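Local coordinates for putative exported protein (Bordetella pertussis, PDB 2DVZ) that binds glutamate and is probably the periplasmic solute receptor of a tripartite tricarboxylate-type transporter, at residues A20-V25 / G76-I81; L209-I214 / K224-F229; M87-A92 / C152-L157. All coordinates share one frame; numbering follows the deposited sequence.

Interaction 1 (A20-V25 / G76-I81); sequences AIRVIV and GYTLSI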
ATOM      1  N   ALA A  20      -7.918  15.157 -20.494  1.00 18.07           N
ATOM      2  CA  ALA A  20      -7.055  14.424 -19.562  1.00 17.51           C
ATOM      3  C   ALA A  20      -7.552  14.414 -18.121  1.00 17.26           C
ATOM      4  O   ALA A  20      -8.071  15.420 -17.604  1.00 17.07           O
ATOM      5  CB  ALA A  20      -5.613  14.973 -19.592  1.00 17.14           C
ATOM      6  N   ILE A  21      -7.348  13.260 -17.481  1.00 16.11           N
ATOM      7  CA  ILE A  21      -7.674  13.068 -16.075  1.00 14.73           C
ATOM      8  C   ILE A  21      -6.358  12.977 -15.300  1.00 14.61           C
ATOM      9  O   ILE A  21      -5.473  12.224 -15.681  1.00 14.05           O
ATOM     10  CB  ILE A  21      -8.496  11.782 -15.870  1.00 14.36           C
ATOM     11  CG1 ILE A  21      -9.786  11.825 -16.685  1.00 13.11           C
ATOM     12  CG2 ILE A  21      -8.773  11.542 -14.406  1.00 13.37           C
ATOM     13  CD1 ILE A  21     -10.162  10.506 -17.266  1.00 13.43           C
ATOM     14  N   ARG A  22      -6.240  13.792 -14.251  1.00 14.40           N
ATOM     15  CA  ARG A  22      -5.106  13.779 -13.372  1.00 14.63           C
ATOM     16  C   ARG A  22      -5.377  12.665 -12.351  1.00 13.72           C
ATOM     17  O   ARG A  22      -6.499  12.519 -11.835  1.00 12.33           O
ATOM     18  CB  ARG A  22      -4.939  15.142 -12.666  1.00 14.08           C
ATOM     19  CG  ARG A  22      -4.637  16.327 -13.619  1.00 15.93           C
ATOM     20  CD  ARG A  22      -4.799  17.724 -12.932  1.00 17.37           C
ATOM     21  NE  ARG A  22      -4.024  17.812 -11.692  1.00 20.58           N
ATOM     22  CZ  ARG A  22      -4.434  18.418 -10.575  1.00 23.95           C
ATOM     23  NH1 ARG A  22      -5.634  19.013 -10.515  1.00 23.70           N
ATOM     24  NH2 ARG A  22      -3.645  18.407  -9.494  1.00 25.75           N
ATOM     25  N   VAL A  23      -4.343  11.872 -12.089  1.00 13.31           N
ATOM     26  CA  VAL A  23      -4.422  10.856 -11.063  1.00 13.10           C
ATOM     27  C   VAL A  23      -3.283  11.094 -10.096  1.00 13.23           C
ATOM     28  O   VAL A  23      -2.114  10.988 -10.447  1.00 13.84           O
ATOM     29  CB  VAL A  23      -4.370   9.419 -11.633  1.00 12.90           C
ATOM     30  CG1 VAL A  23      -4.508   8.350 -10.448  1.00 10.10           C
ATOM     31  CG2 VAL A  23      -5.496   9.223 -12.685  1.00 11.97           C
ATOM     32  N   ILE A  24      -3.641  11.428  -8.876  1.00 13.41           N
ATOM     33  CA  ILE A  24      -2.679  11.711  -7.845  1.00 13.66           C
ATOM     34  C   ILE A  24      -2.324  10.442  -7.078  1.00 13.67           C
ATOM     35  O   ILE A  24      -3.177   9.782  -6.466  1.00 13.20           O
ATOM     36  CB  ILE A  24      -3.180  12.833  -6.873  1.00 14.26           C
ATOM     37  CG1 ILE A  24      -3.408  14.172  -7.618  1.00 15.29           C
ATOM     38  CG2 ILE A  24      -2.201  13.053  -5.710  1.00 14.65           C
ATOM     39  CD1 ILE A  24      -4.195  15.257  -6.703  1.00 13.49           C
ATOM     40  N   VAL A  25      -1.028  10.141  -7.098  1.00 14.05           N
ATOM     41  CA  VAL A  25      -0.441   9.080  -6.297  1.00 14.24           C
ATOM     42  C   VAL A  25       0.240   9.716  -5.067  1.00 14.82           C
ATOM     43  O   VAL A  25       1.240  10.434  -5.196  1.00 15.27           O
ATOM     44  CB  VAL A  25       0.513   8.199  -7.183  1.00 14.00           C
ATOM     45  CG1 VAL A  25       1.394   7.257  -6.349  1.00 13.27           C
ATOM     46  CG2 VAL A  25      -0.312   7.435  -8.175  1.00 13.01           C
ATOM     47  N   GLY A  76     -14.445  14.988 -11.720  1.00 14.73           N
ATOM     48  CA  GLY A  76     -13.902  13.740 -12.234  1.00 14.64           C
ATOM     49  C   GLY A  76     -12.568  13.826 -12.975  1.00 15.31           C
ATOM     50  O   GLY A  76     -12.064  12.800 -13.436  1.00 15.67           O
ATOM     51  N   TYR A  77     -12.000  15.030 -13.120  1.00 15.02           N
ATOM     52  CA  TYR A  77     -10.723  15.202 -13.812  1.00 14.61           C
ATOM     53  C   TYR A  77      -9.523  15.346 -12.855  1.00 14.59           C
ATOM     54  O   TYR A  77      -8.383  15.534 -13.289  1.00 15.20           O
ATOM     55  CB  TYR A  77     -10.813  16.401 -14.756  1.00 14.81           C
ATOM     56  CG  TYR A  77     -11.817  16.178 -15.858  1.00 13.92           C
ATOM     57  CD1 TYR A  77     -11.524  15.326 -16.913  1.00 11.34           C
ATOM     58  CD2 TYR A  77     -13.076  16.791 -15.820  1.00 13.60           C
ATOM     59  CE1 TYR A  77     -12.421  15.093 -17.898  1.00 12.85           C
ATOM     60  CE2 TYR A  77     -14.007  16.569 -16.821  1.00 14.51           C
ATOM     61  CZ  TYR A  77     -13.670  15.722 -17.866  1.00 14.95           C
ATOM     62  OH  TYR A  77     -14.578  15.473 -18.883  1.00 15.37           O
ATOM     63  N   THR A  78      -9.772  15.265 -11.554  1.00 13.77           N
ATOM     64  CA  THR A  78      -8.682  15.092 -10.613  1.00 13.75           C
ATOM     65  C   THR A  78      -9.056  13.960  -9.685  1.00 14.37           C
ATOM     66  O   THR A  78      -9.962  14.083  -8.857  1.00 15.03           O
ATOM     67  CB  THR A  78      -8.373  16.379  -9.816  1.00 13.91           C
ATOM     68  OG1 THR A  78      -8.173  17.495 -10.728  1.00 15.21           O
ATOM     69  CG2 THR A  78      -7.167  16.166  -8.925  1.00 11.14           C
ATOM     70  N   LEU A  79      -8.349  12.849  -9.829  1.00 14.17           N
ATOM     71  CA  LEU A  79      -8.636  11.645  -9.053  1.00 13.78           C
ATOM     72  C   LEU A  79      -7.404  11.291  -8.243  1.00 13.43           C
ATOM     73  O   LEU A  79      -6.359  11.931  -8.374  1.00 13.73           O
ATOM     74  CB  LEU A  79      -9.005  10.490 -10.009  1.00 13.96           C
ATOM     75  CG  LEU A  79     -10.134  10.784 -11.007  1.00 12.76           C
ATOM     76  CD1 LEU A  79     -10.226   9.627 -11.919  1.00 14.04           C
ATOM     77  CD2 LEU A  79     -11.457  10.983 -10.347  1.00 10.46           C
ATOM     78  N   SER A  80      -7.521  10.280  -7.399  1.00 12.85           N
ATOM     79  CA  SER A  80      -6.407   9.878  -6.553  1.00 12.29           C
ATOM     80  C   SER A  80      -6.467   8.382  -6.257  1.00 12.67           C
ATOM     81  O   SER A  80      -7.496   7.727  -6.507  1.00 12.75           O
ATOM     82  CB  SER A  80      -6.329  10.724  -5.257  1.00 11.84           C
ATOM     83  OG  SER A  80      -7.431  10.463  -4.387  1.00 10.66           O
ATOM     84  N   ILE A  81      -5.335   7.845  -5.772  1.00 12.75           N
ATOM     85  CA  ILE A  81      -5.206   6.433  -5.433  1.00 11.64           C
ATOM     86  C   ILE A  81      -5.387   6.232  -3.941  1.00 11.74           C
ATOM     87  O   ILE A  81      -4.597   6.768  -3.150  1.00 12.14           O
ATOM     88  CB  ILE A  81      -3.843   5.834  -5.900  1.00 11.30           C
ATOM     89  CG1 ILE A  81      -3.617   6.092  -7.386  1.00  8.97           C
ATOM     90  CG2 ILE A  81      -3.809   4.296  -5.665  1.00  9.92           C
ATOM     91  CD1 ILE A  81      -4.722   5.489  -8.293  1.00 11.00           C
TER

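Interaction 2 (L209-I214 / K224-F229); sequences LRAMAI and KDVPTF. With CD (cadmium ion), chain B.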
ATOM      1  N   LEU A 209      16.950  -8.690  -2.260  1.00 14.91           N
ATOM      2  CA  LEU A 209      16.343  -8.810  -0.936  1.00 14.15           C
ATOM      3  C   LEU A 209      15.914 -10.246  -0.744  1.00 13.77           C
ATOM      4  O   LEU A 209      15.653 -10.930  -1.736  1.00 12.07           O
ATOM      5  CB  LEU A 209      15.107  -7.892  -0.762  1.00 13.49           C
ATOM      6  CG  LEU A 209      15.323  -6.356  -0.719  1.00 13.21           C
ATOM      7  CD1 LEU A 209      13.976  -5.627  -0.814  1.00 10.41           C
ATOM      8  CD2 LEU A 209      16.143  -5.897   0.485  1.00  8.62           C
ATOM      9  N   ARG A 210      15.822 -10.669   0.532  1.00 13.88           N
ATOM     10  CA  ARG A 210      15.235 -11.956   0.921  1.00 14.64           C
ATOM     11  C   ARG A 210      13.975 -11.710   1.737  1.00 13.54           C
ATOM     12  O   ARG A 210      14.019 -11.062   2.788  1.00 12.72           O
ATOM     13  CB  ARG A 210      16.262 -12.826   1.702  1.00 14.75           C
ATOM     14  CG  ARG A 210      15.690 -13.958   2.578  1.00 16.65           C
ATOM     15  CD  ARG A 210      16.747 -15.142   2.903  1.00 18.00           C
ATOM     16  NE  ARG A 210      17.811 -14.640   3.788  1.00 20.16           N
ATOM     17  CZ  ARG A 210      19.033 -14.249   3.424  1.00 18.78           C
ATOM     18  NH1 ARG A 210      19.453 -14.360   2.176  1.00 17.41           N
ATOM     19  NH2 ARG A 210      19.842 -13.746   4.357  1.00 18.32           N
ATOM     20  N   ALA A 211      12.856 -12.256   1.260  1.00 13.09           N
ATOM     21  CA  ALA A 211      11.578 -12.118   1.940  1.00 12.46           C
ATOM     22  C   ALA A 211      11.439 -13.144   3.078  1.00 12.23           C
ATOM     23  O   ALA A 211      11.701 -14.345   2.890  1.00 12.34           O
ATOM     24  CB  ALA A 211      10.456 -12.277   0.937  1.00 12.68           C
HETATM   25  N   MSE A 212      11.041 -12.670   4.251  1.00 11.21           N
HETATM   26  CA  MSE A 212      10.906 -13.544   5.393  1.00 11.67           C
HETATM   27  C   MSE A 212       9.513 -14.098   5.585  1.00 10.71           C
HETATM   28  O   MSE A 212       9.353 -15.245   6.019  1.00 11.12           O
HETATM   29  CB  MSE A 212      11.402 -12.850   6.686  1.00 12.37           C
HETATM   30  CG  MSE A 212      12.916 -12.618   6.708  1.00 15.67           C
HETATM   31 SE   MSE A 212      14.049 -14.250   6.747  1.00 26.64          SE
HETATM   32  CE  MSE A 212      14.227 -14.577   4.842  1.00 23.65           C
ATOM     33  N   ALA A 213       8.516 -13.259   5.301  1.00  9.97           N
ATOM     34  CA  ALA A 213       7.091 -13.614   5.358  1.00  9.42           C
ATOM     35  C   ALA A 213       6.307 -12.644   4.483  1.00  9.23           C
ATOM     36  O   ALA A 213       6.758 -11.545   4.229  1.00  9.26           O
ATOM     37  CB  ALA A 213       6.573 -13.556   6.788  1.00  8.05           C
ATOM     38  N   ILE A 214       5.138 -13.057   4.016  1.00  9.85           N
ATOM     39  CA  ILE A 214       4.237 -12.189   3.251  1.00 10.07           C
ATOM     40  C   ILE A 214       2.924 -12.140   4.021  1.00 10.47           C
ATOM     41  O   ILE A 214       2.602 -13.096   4.755  1.00 10.28           O
ATOM     42  CB  ILE A 214       3.979 -12.655   1.756  1.00 10.22           C
ATOM     43  CG1 ILE A 214       3.409 -14.080   1.683  1.00 10.28           C
ATOM     44  CG2 ILE A 214       5.222 -12.511   0.894  1.00  9.46           C
ATOM     45  CD1 ILE A 214       2.804 -14.424   0.305  1.00  9.99           C
ATOM     46  N   LYS A 224       7.039 -18.964  -3.987  1.00 11.18           N
ATOM     47  CA  LYS A 224       6.294 -20.045  -3.344  1.00 11.40           C
ATOM     48  C   LYS A 224       6.838 -20.481  -1.991  1.00 11.01           C
ATOM     49  O   LYS A 224       6.074 -20.844  -1.097  1.00 11.92           O
ATOM     50  CB  LYS A 224       6.171 -21.235  -4.311  1.00 11.89           C
ATOM     51  CG  LYS A 224       4.709 -21.583  -4.559  1.00 13.82           C
ATOM     52  CD  LYS A 224       4.489 -22.586  -5.665  1.00 17.03           C
ATOM     53  CE  LYS A 224       3.193 -23.367  -5.288  1.00 20.98           C
ATOM     54  NZ  LYS A 224       2.367 -23.916  -6.412  1.00 22.05           N
ATOM     55  N   ASP A 225       8.149 -20.392  -1.826  1.00 10.64           N
ATOM     56  CA  ASP A 225       8.809 -20.782  -0.593  1.00 10.77           C
ATOM     57  C   ASP A 225       8.764 -19.815   0.578  1.00 10.47           C
ATOM     58  O   ASP A 225       9.149 -20.178   1.649  1.00 10.61           O
ATOM     59  CB  ASP A 225      10.228 -21.146  -0.925  1.00 11.83           C
ATOM     60  CG  ASP A 225      10.292 -22.407  -1.739  1.00 13.34           C
ATOM     61  OD1 ASP A 225       9.538 -23.330  -1.384  1.00 18.47           O
ATOM     62  OD2 ASP A 225      11.050 -22.480  -2.710  1.00 14.26           O
ATOM     63  N   VAL A 226       8.288 -18.584   0.356  1.00 10.63           N
ATOM     64  CA  VAL A 226       8.090 -17.599   1.417  1.00  9.69           C
ATOM     65  C   VAL A 226       6.780 -17.904   2.133  1.00 10.24           C
ATOM     66  O   VAL A 226       5.715 -17.945   1.512  1.00 10.58           O
ATOM     67  CB  VAL A 226       8.145 -16.095   0.867  1.00  9.59           C
ATOM     68  CG1 VAL A 226       7.986 -15.033   2.009  1.00  8.09           C
ATOM     69  CG2 VAL A 226       9.424 -15.848   0.037  1.00  6.04           C
ATOM     70  N   PRO A 227       6.848 -18.145   3.454  1.00 10.57           N
ATOM     71  CA  PRO A 227       5.595 -18.424   4.172  1.00 11.01           C
ATOM     72  C   PRO A 227       4.762 -17.171   4.414  1.00 11.07           C
ATOM     73  O   PRO A 227       5.301 -16.080   4.442  1.00 11.15           O
ATOM     74  CB  PRO A 227       6.099 -18.913   5.564  1.00 10.06           C
ATOM     75  CG  PRO A 227       7.373 -18.130   5.750  1.00 10.24           C
ATOM     76  CD  PRO A 227       8.018 -18.200   4.366  1.00 10.51           C
ATOM     77  N   THR A 228       3.470 -17.349   4.662  1.00 11.42           N
ATOM     78  CA  THR A 228       2.649 -16.257   5.169  1.00 11.64           C
ATOM     79  C   THR A 228       2.937 -16.046   6.658  1.00 11.71           C
ATOM     80  O   THR A 228       3.616 -16.894   7.302  1.00 11.65           O
ATOM     81  CB  THR A 228       1.159 -16.526   4.952  1.00 11.32           C
ATOM     82  OG1 THR A 228       0.686 -17.453   5.943  1.00 12.28           O
ATOM     83  CG2 THR A 228       0.951 -17.093   3.595  1.00 11.76           C
ATOM     84  N   PHE A 229       2.417 -14.936   7.204  1.00 10.81           N
ATOM     85  CA  PHE A 229       2.565 -14.653   8.616  1.00 11.22           C
ATOM     86  C   PHE A 229       1.806 -15.650   9.466  1.00 11.74           C
ATOM     87  O   PHE A 229       2.175 -15.874  10.628  1.00 12.19           O
ATOM     88  CB  PHE A 229       2.105 -13.221   8.948  1.00 11.33           C
ATOM     89  CG  PHE A 229       3.168 -12.178   8.695  1.00 11.47           C
ATOM     90  CD1 PHE A 229       4.205 -11.980   9.616  1.00 12.09           C
ATOM     91  CD2 PHE A 229       3.138 -11.395   7.544  1.00 10.55           C
ATOM     92  CE1 PHE A 229       5.198 -10.998   9.370  1.00 10.14           C
ATOM     93  CE2 PHE A 229       4.123 -10.440   7.282  1.00  9.89           C
ATOM     94  CZ  PHE A 229       5.152 -10.246   8.200  1.00 10.15           C
TER
HETATM   95 CD    CD B1001      10.486 -24.604  -3.420  1.00 17.58          CD
HETATM   96  O   HOH W   1       8.874 -24.278  -4.322  1.00  2.00           O
HETATM   97  O   HOH W   2      11.339 -26.302  -5.060  1.00 14.69           O

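Interaction 3 (M87-A92 / C152-L157); sequences MAVNPA and CGVLHL. With GLU (glutamic acid), chain G.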
HETATM    1  N   MSE A  87      -6.241   6.067   3.832  1.00 14.89           N
HETATM    2  CA  MSE A  87      -7.634   5.823   4.179  1.00 15.72           C
HETATM    3  C   MSE A  87      -7.854   5.495   5.655  1.00 15.40           C
HETATM    4  O   MSE A  87      -8.925   5.732   6.199  1.00 14.97           O
HETATM    5  CB  MSE A  87      -8.242   4.720   3.278  1.00 16.45           C
HETATM    6  CG  MSE A  87      -8.370   5.080   1.785  1.00 18.24           C
HETATM    7 SE   MSE A  87      -9.614   6.589   1.487  1.00 25.68          SE
HETATM    8  CE  MSE A  87      -8.314   8.090   1.482  1.00 18.80           C
ATOM      9  N   ALA A  88      -6.824   4.976   6.303  1.00 15.90           N
ATOM     10  CA  ALA A  88      -6.982   4.336   7.611  1.00 16.90           C
ATOM     11  C   ALA A  88      -5.929   4.741   8.649  1.00 17.39           C
ATOM     12  O   ALA A  88      -6.272   5.134   9.763  1.00 17.72           O
ATOM     13  CB  ALA A  88      -6.983   2.796   7.433  1.00 16.08           C
ATOM     14  N   VAL A  89      -4.648   4.615   8.296  1.00 18.23           N
ATOM     15  CA  VAL A  89      -3.586   4.763   9.296  1.00 17.79           C
ATOM     16  C   VAL A  89      -3.264   6.229   9.565  1.00 18.22           C
ATOM     17  O   VAL A  89      -3.095   6.617  10.715  1.00 18.56           O
ATOM     18  CB  VAL A  89      -2.286   3.951   8.945  1.00 17.35           C
ATOM     19  CG1 VAL A  89      -1.319   3.917  10.145  1.00 15.44           C
ATOM     20  CG2 VAL A  89      -2.615   2.548   8.499  1.00 15.63           C
ATOM     21  N   ASN A  90      -3.156   7.038   8.521  1.00 18.54           N
ATOM     22  CA  ASN A  90      -2.939   8.476   8.726  1.00 19.65           C
ATOM     23  C   ASN A  90      -3.960   9.184   9.612  1.00 20.39           C
ATOM     24  O   ASN A  90      -3.576   9.960  10.488  1.00 20.67           O
ATOM     25  CB  ASN A  90      -2.792   9.216   7.407  1.00 19.38           C
ATOM     26  CG  ASN A  90      -1.450   9.869   7.280  1.00 20.11           C
ATOM     27  OD1 ASN A  90      -1.099  10.734   8.078  1.00 22.04           O
ATOM     28  ND2 ASN A  90      -0.686   9.469   6.283  1.00 20.74           N
ATOM     29  N   PRO A  91      -5.266   8.974   9.335  1.00 21.15           N
ATOM     30  CA  PRO A  91      -6.354   9.317  10.229  1.00 21.19           C
ATOM     31  C   PRO A  91      -6.115   8.894  11.674  1.00 21.06           C
ATOM     32  O   PRO A  91      -6.354   9.694  12.565  1.00 21.36           O
ATOM     33  CB  PRO A  91      -7.532   8.547   9.617  1.00 21.58           C
ATOM     34  CG  PRO A  91      -7.259   8.600   8.186  1.00 20.94           C
ATOM     35  CD  PRO A  91      -5.787   8.458   8.046  1.00 20.98           C
ATOM     36  N   ALA A  92      -5.659   7.660  11.901  1.00 20.59           N
ATOM     37  CA  ALA A  92      -5.422   7.148  13.256  1.00 20.40           C
ATOM     38  C   ALA A  92      -4.135   7.718  13.897  1.00 20.96           C
ATOM     39  O   ALA A  92      -4.069   7.901  15.124  1.00 21.83           O
ATOM     40  CB  ALA A  92      -5.425   5.603  13.274  1.00 19.49           C
ATOM     41  N   CYS A 152       3.233   7.956   9.236  1.00 17.12           N
ATOM     42  CA  CYS A 152       1.833   7.709   9.560  1.00 17.60           C
ATOM     43  C   CYS A 152       1.185   6.713   8.588  1.00 17.05           C
ATOM     44  O   CYS A 152      -0.049   6.629   8.477  1.00 17.48           O
ATOM     45  CB  CYS A 152       1.067   9.047   9.635  1.00 17.81           C
ATOM     46  SG  CYS A 152       1.477   9.998  11.157  1.00 18.85           S
ATOM     47  N   GLY A 153       2.040   5.950   7.908  1.00 16.02           N
ATOM     48  CA  GLY A 153       1.625   5.025   6.891  1.00 14.23           C
ATOM     49  C   GLY A 153       1.483   3.616   7.412  1.00 13.34           C
ATOM     50  O   GLY A 153       1.941   3.301   8.523  1.00 11.56           O
ATOM     51  N   VAL A 154       0.860   2.761   6.581  1.00 12.32           N
ATOM     52  CA  VAL A 154       0.645   1.365   6.932  1.00 11.14           C
ATOM     53  C   VAL A 154       1.907   0.534   7.187  1.00 10.41           C
ATOM     54  O   VAL A 154       1.861  -0.434   7.930  1.00 10.79           O
ATOM     55  CB  VAL A 154      -0.326   0.642   5.919  1.00 11.36           C
ATOM     56  CG1 VAL A 154       0.310   0.455   4.610  1.00  8.89           C
ATOM     57  CG2 VAL A 154      -0.776  -0.690   6.491  1.00 10.94           C
ATOM     58  N   LEU A 155       3.030   0.889   6.580  1.00  9.75           N
ATOM     59  CA  LEU A 155       4.226   0.083   6.734  1.00  9.95           C
ATOM     60  C   LEU A 155       4.957   0.407   8.040  1.00 10.53           C
ATOM     61  O   LEU A 155       5.576  -0.474   8.602  1.00 10.82           O
ATOM     62  CB  LEU A 155       5.121   0.183   5.478  1.00  9.98           C
ATOM     63  CG  LEU A 155       4.361  -0.233   4.194  1.00  7.77           C
ATOM     64  CD1 LEU A 155       5.122   0.156   2.979  1.00  5.16           C
ATOM     65  CD2 LEU A 155       4.042  -1.742   4.197  1.00  5.51           C
ATOM     66  N   HIS A 156       4.856   1.656   8.527  1.00 11.08           N
ATOM     67  CA  HIS A 156       5.290   2.012   9.880  1.00 11.15           C
ATOM     68  C   HIS A 156       4.420   1.274  10.904  1.00 11.17           C
ATOM     69  O   HIS A 156       4.911   0.709  11.859  1.00 12.01           O
ATOM     70  CB  HIS A 156       5.261   3.556  10.126  1.00 11.09           C
ATOM     71  CG  HIS A 156       5.753   3.961  11.504  1.00 11.96           C
ATOM     72  ND1 HIS A 156       5.358   5.127  12.135  1.00 11.33           N
ATOM     73  CD2 HIS A 156       6.577   3.330  12.379  1.00 11.71           C
ATOM     74  CE1 HIS A 156       5.928   5.200  13.326  1.00  9.30           C
ATOM     75  NE2 HIS A 156       6.676   4.132  13.501  1.00 10.31           N
ATOM     76  N   LEU A 157       3.114   1.277  10.713  1.00 11.38           N
ATOM     77  CA  LEU A 157       2.241   0.505  11.595  1.00 12.22           C
ATOM     78  C   LEU A 157       2.535  -1.011  11.516  1.00 12.19           C
ATOM     79  O   LEU A 157       2.552  -1.699  12.532  1.00 12.65           O
ATOM     80  CB  LEU A 157       0.759   0.819  11.296  1.00 13.06           C
ATOM     81  CG  LEU A 157      -0.229   0.143  12.259  1.00 14.90           C
ATOM     82  CD1 LEU A 157       0.002   0.638  13.735  1.00 16.04           C
ATOM     83  CD2 LEU A 157      -1.643   0.384  11.808  1.00 16.93           C
TER
HETATM   84  N   GLU G1055       2.677   2.404   2.226  1.00 11.71           N
HETATM   85  CA  GLU G1055       1.770   2.695   1.099  1.00 11.29           C
HETATM   86  C   GLU G1055       0.451   1.951   1.222  1.00 12.00           C
HETATM   87  O   GLU G1055       0.059   1.095   0.422  1.00 12.47           O
HETATM   88  CB  GLU G1055       2.474   2.471  -0.236  1.00 11.17           C
HETATM   89  CG  GLU G1055       3.896   3.062  -0.249  1.00  8.76           C
HETATM   90  CD  GLU G1055       4.360   3.515  -1.602  1.00  9.91           C
HETATM   91  OE1 GLU G1055       3.552   3.391  -2.547  1.00 10.90           O
HETATM   92  OE2 GLU G1055       5.529   4.027  -1.730  1.00 10.40           O
HETATM   93  OXT GLU G1055      -0.308   2.261   2.154  1.00 12.13           O

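Interaction 1 (A20-V25 / G76-I81)
Four backbone hydrogen bonds join strand 21-25 to strand 78-81 in parallel register. R22 takes part at both ends: its N donates to Y77 O (2.9 Å) and its O accepts from L79 N (2.7 Å). I24 repeats the pattern, with its N on L79 O (2.8 Å) and its O receiving I81 N (3.0 Å). The first three are nearly straight at hydrogen, though their donors stand above the carbonyl planes; the last runs almost along the C=O axis of I24.

Apolar packing fills the side of V23 and L79. The CG2 of I21, anti to its backbone N, presses on L79 CD1 at 3.5 Å, tighter than usual. Further along, I81 places CD1 against V23 CG1 (3.6 Å) while its CG1 runs beside V25 CG2. Beta-branched isoleucine and valine suit the extended backbone and make a dense buried layer.

On the other side of the sheet R22 and T78 lie alongside, pointing the same way. T78 CG2 lies over one face of the guanidinium, 3.6 Å above its plane and offset toward the rim, and also meets I24 CD1. The charge itself is paired outside, through NE, with E55. Just before the second strand, Y77 turns its CD1 obliquely against I21 CG1 and its OH is hydrogen-bonded to S18 N.

Strand 21-25 is central in this parallel trio, flanked by strands 52-56 and 78-82, the order produced by beta-alpha-beta crossovers in type II periplasmic binding proteins. Helix 32-48 packs on V25 and I81 near the glutamate-binding T33, whereas helix 63-71 covers I24 and S80.

Interaction 2 (L209-I214 / K224-F229)
A classic beta bulge, in which M212 and A213 both face V119, lies just ahead of the place where strand 210-215 takes up the loop 224-229. A single backbone bridge, I214 with T228, makes the junction. I214 N donates to P227 O at 3.1 Å with an angle of 151° at hydrogen, approaching in the carbonyl plane. In return I214 O accepts a weak, bent bond from F229 N (3.1 Å) and is also touched by T228 CA.

The F229 ring takes A213 on one face. The A213 methyl, CB, sits over the centre of the F229 ring, 3.8 Å from the centroid and only 6° off the normal, a CH-pi contact. Alanine is small enough to let the ring face settle directly on its methyl; F229 in turn touches M158 and F162 of helix 154-166.

The bulge also resets the alternation of the strand, so that A211 and I214 both pack on V118 of strand 106-121 and on helix 197-205. V226 spans these two residues with its branches: CG2 reaches A211 CB (3.8 Å), while CG1, anti to the backbone N, meets I214 CG2 (3.9 Å). I214 carries its CG1 in the crowded position between N and the carbonyl carbon (chi1 57°), which leaves CG2 beside the backbone N. P227, with no N-H to satisfy, rests its ring CG on M212 O at 3.5 Å.

T228 turns away from the strand, and its OG1 is hydrogen-bonded to D231 N. At the exposed end of the segment, away from the bridge, D225 chelates a cadmium ion through both carboxylate oxygens, with OD2 2.3 Å and OD1 2.6 Å from the cadmium, and two waters add to the ligation.

Interaction 3 (M87-A92 / C152-L157)
The side-chain amide of N90 is the flat group within the contact: C152 CB lies above its plane, displaced toward OD1, with CB 3.2 Å from N90 OD1. ND2 is satisfied elsewhere, by A60 O. The imidazole of H156 takes no part in the contact; it stacks on the ring of H172 and hydrogen-bonds through ND1 to T151 O.

V89 contributes the largest share of the contact. Its CG1, anti to the backbone N, reaches L157 CB at 3.9 Å and also lies against the carbonyls of C152 and G153; the V89 and V154 side chains cross at about a right angle, with V89 CG2 3.9 Å from V154 CB. A compact beta-branched residue suits so close an approach of backbones, where C152 O lies only 3.1 Å from N90 N but at a poor angle for a bond. The helix 84-93 is kinked where P91 offers no N-H to the turn before. G153 takes the N-cap position of helix 154-166, its O receiving L157 N, while V154 N is held by S85 OG, which also hydrogen-bonds the bound glutamate.

V154 turns CG1 into the crowded position between N and carbonyl carbon (chi1 70°), bringing it within 3.1 Å of OXT of the glutamate. L155 CD1 meets the ligand N at 3.4 Å.

Apolar contact and the C93-C152 disulfide thus do the joining here: the covalent bond probably limits how far the helices can part, while the partly positive start of helix 154-166 may favour the nearby ligand carboxylate, consistent with the bound conformation.

In the fold
From the N terminus, strand 21-25 is followed by two crossovers before residues 76-81 return beside it, closing interaction 1. Strand 78-82 leads straight into helix 84-93, where interaction 3 opens; it closes about sixty residues later, at the start of helix 154-166. Interaction 2 is the most local, closing a short loop behind strand 210-215. The three follow in series, none enclosing or crossing another. Interactions 1 and 2, their centres 34 Å apart on opposite sides of the chain's centre, reach the same mixed sheet, probably at the two lobes of the receptor. Interaction 3 lies about equally far from both, closer to the chain's centre, and joins helices beside the glutamate pocket.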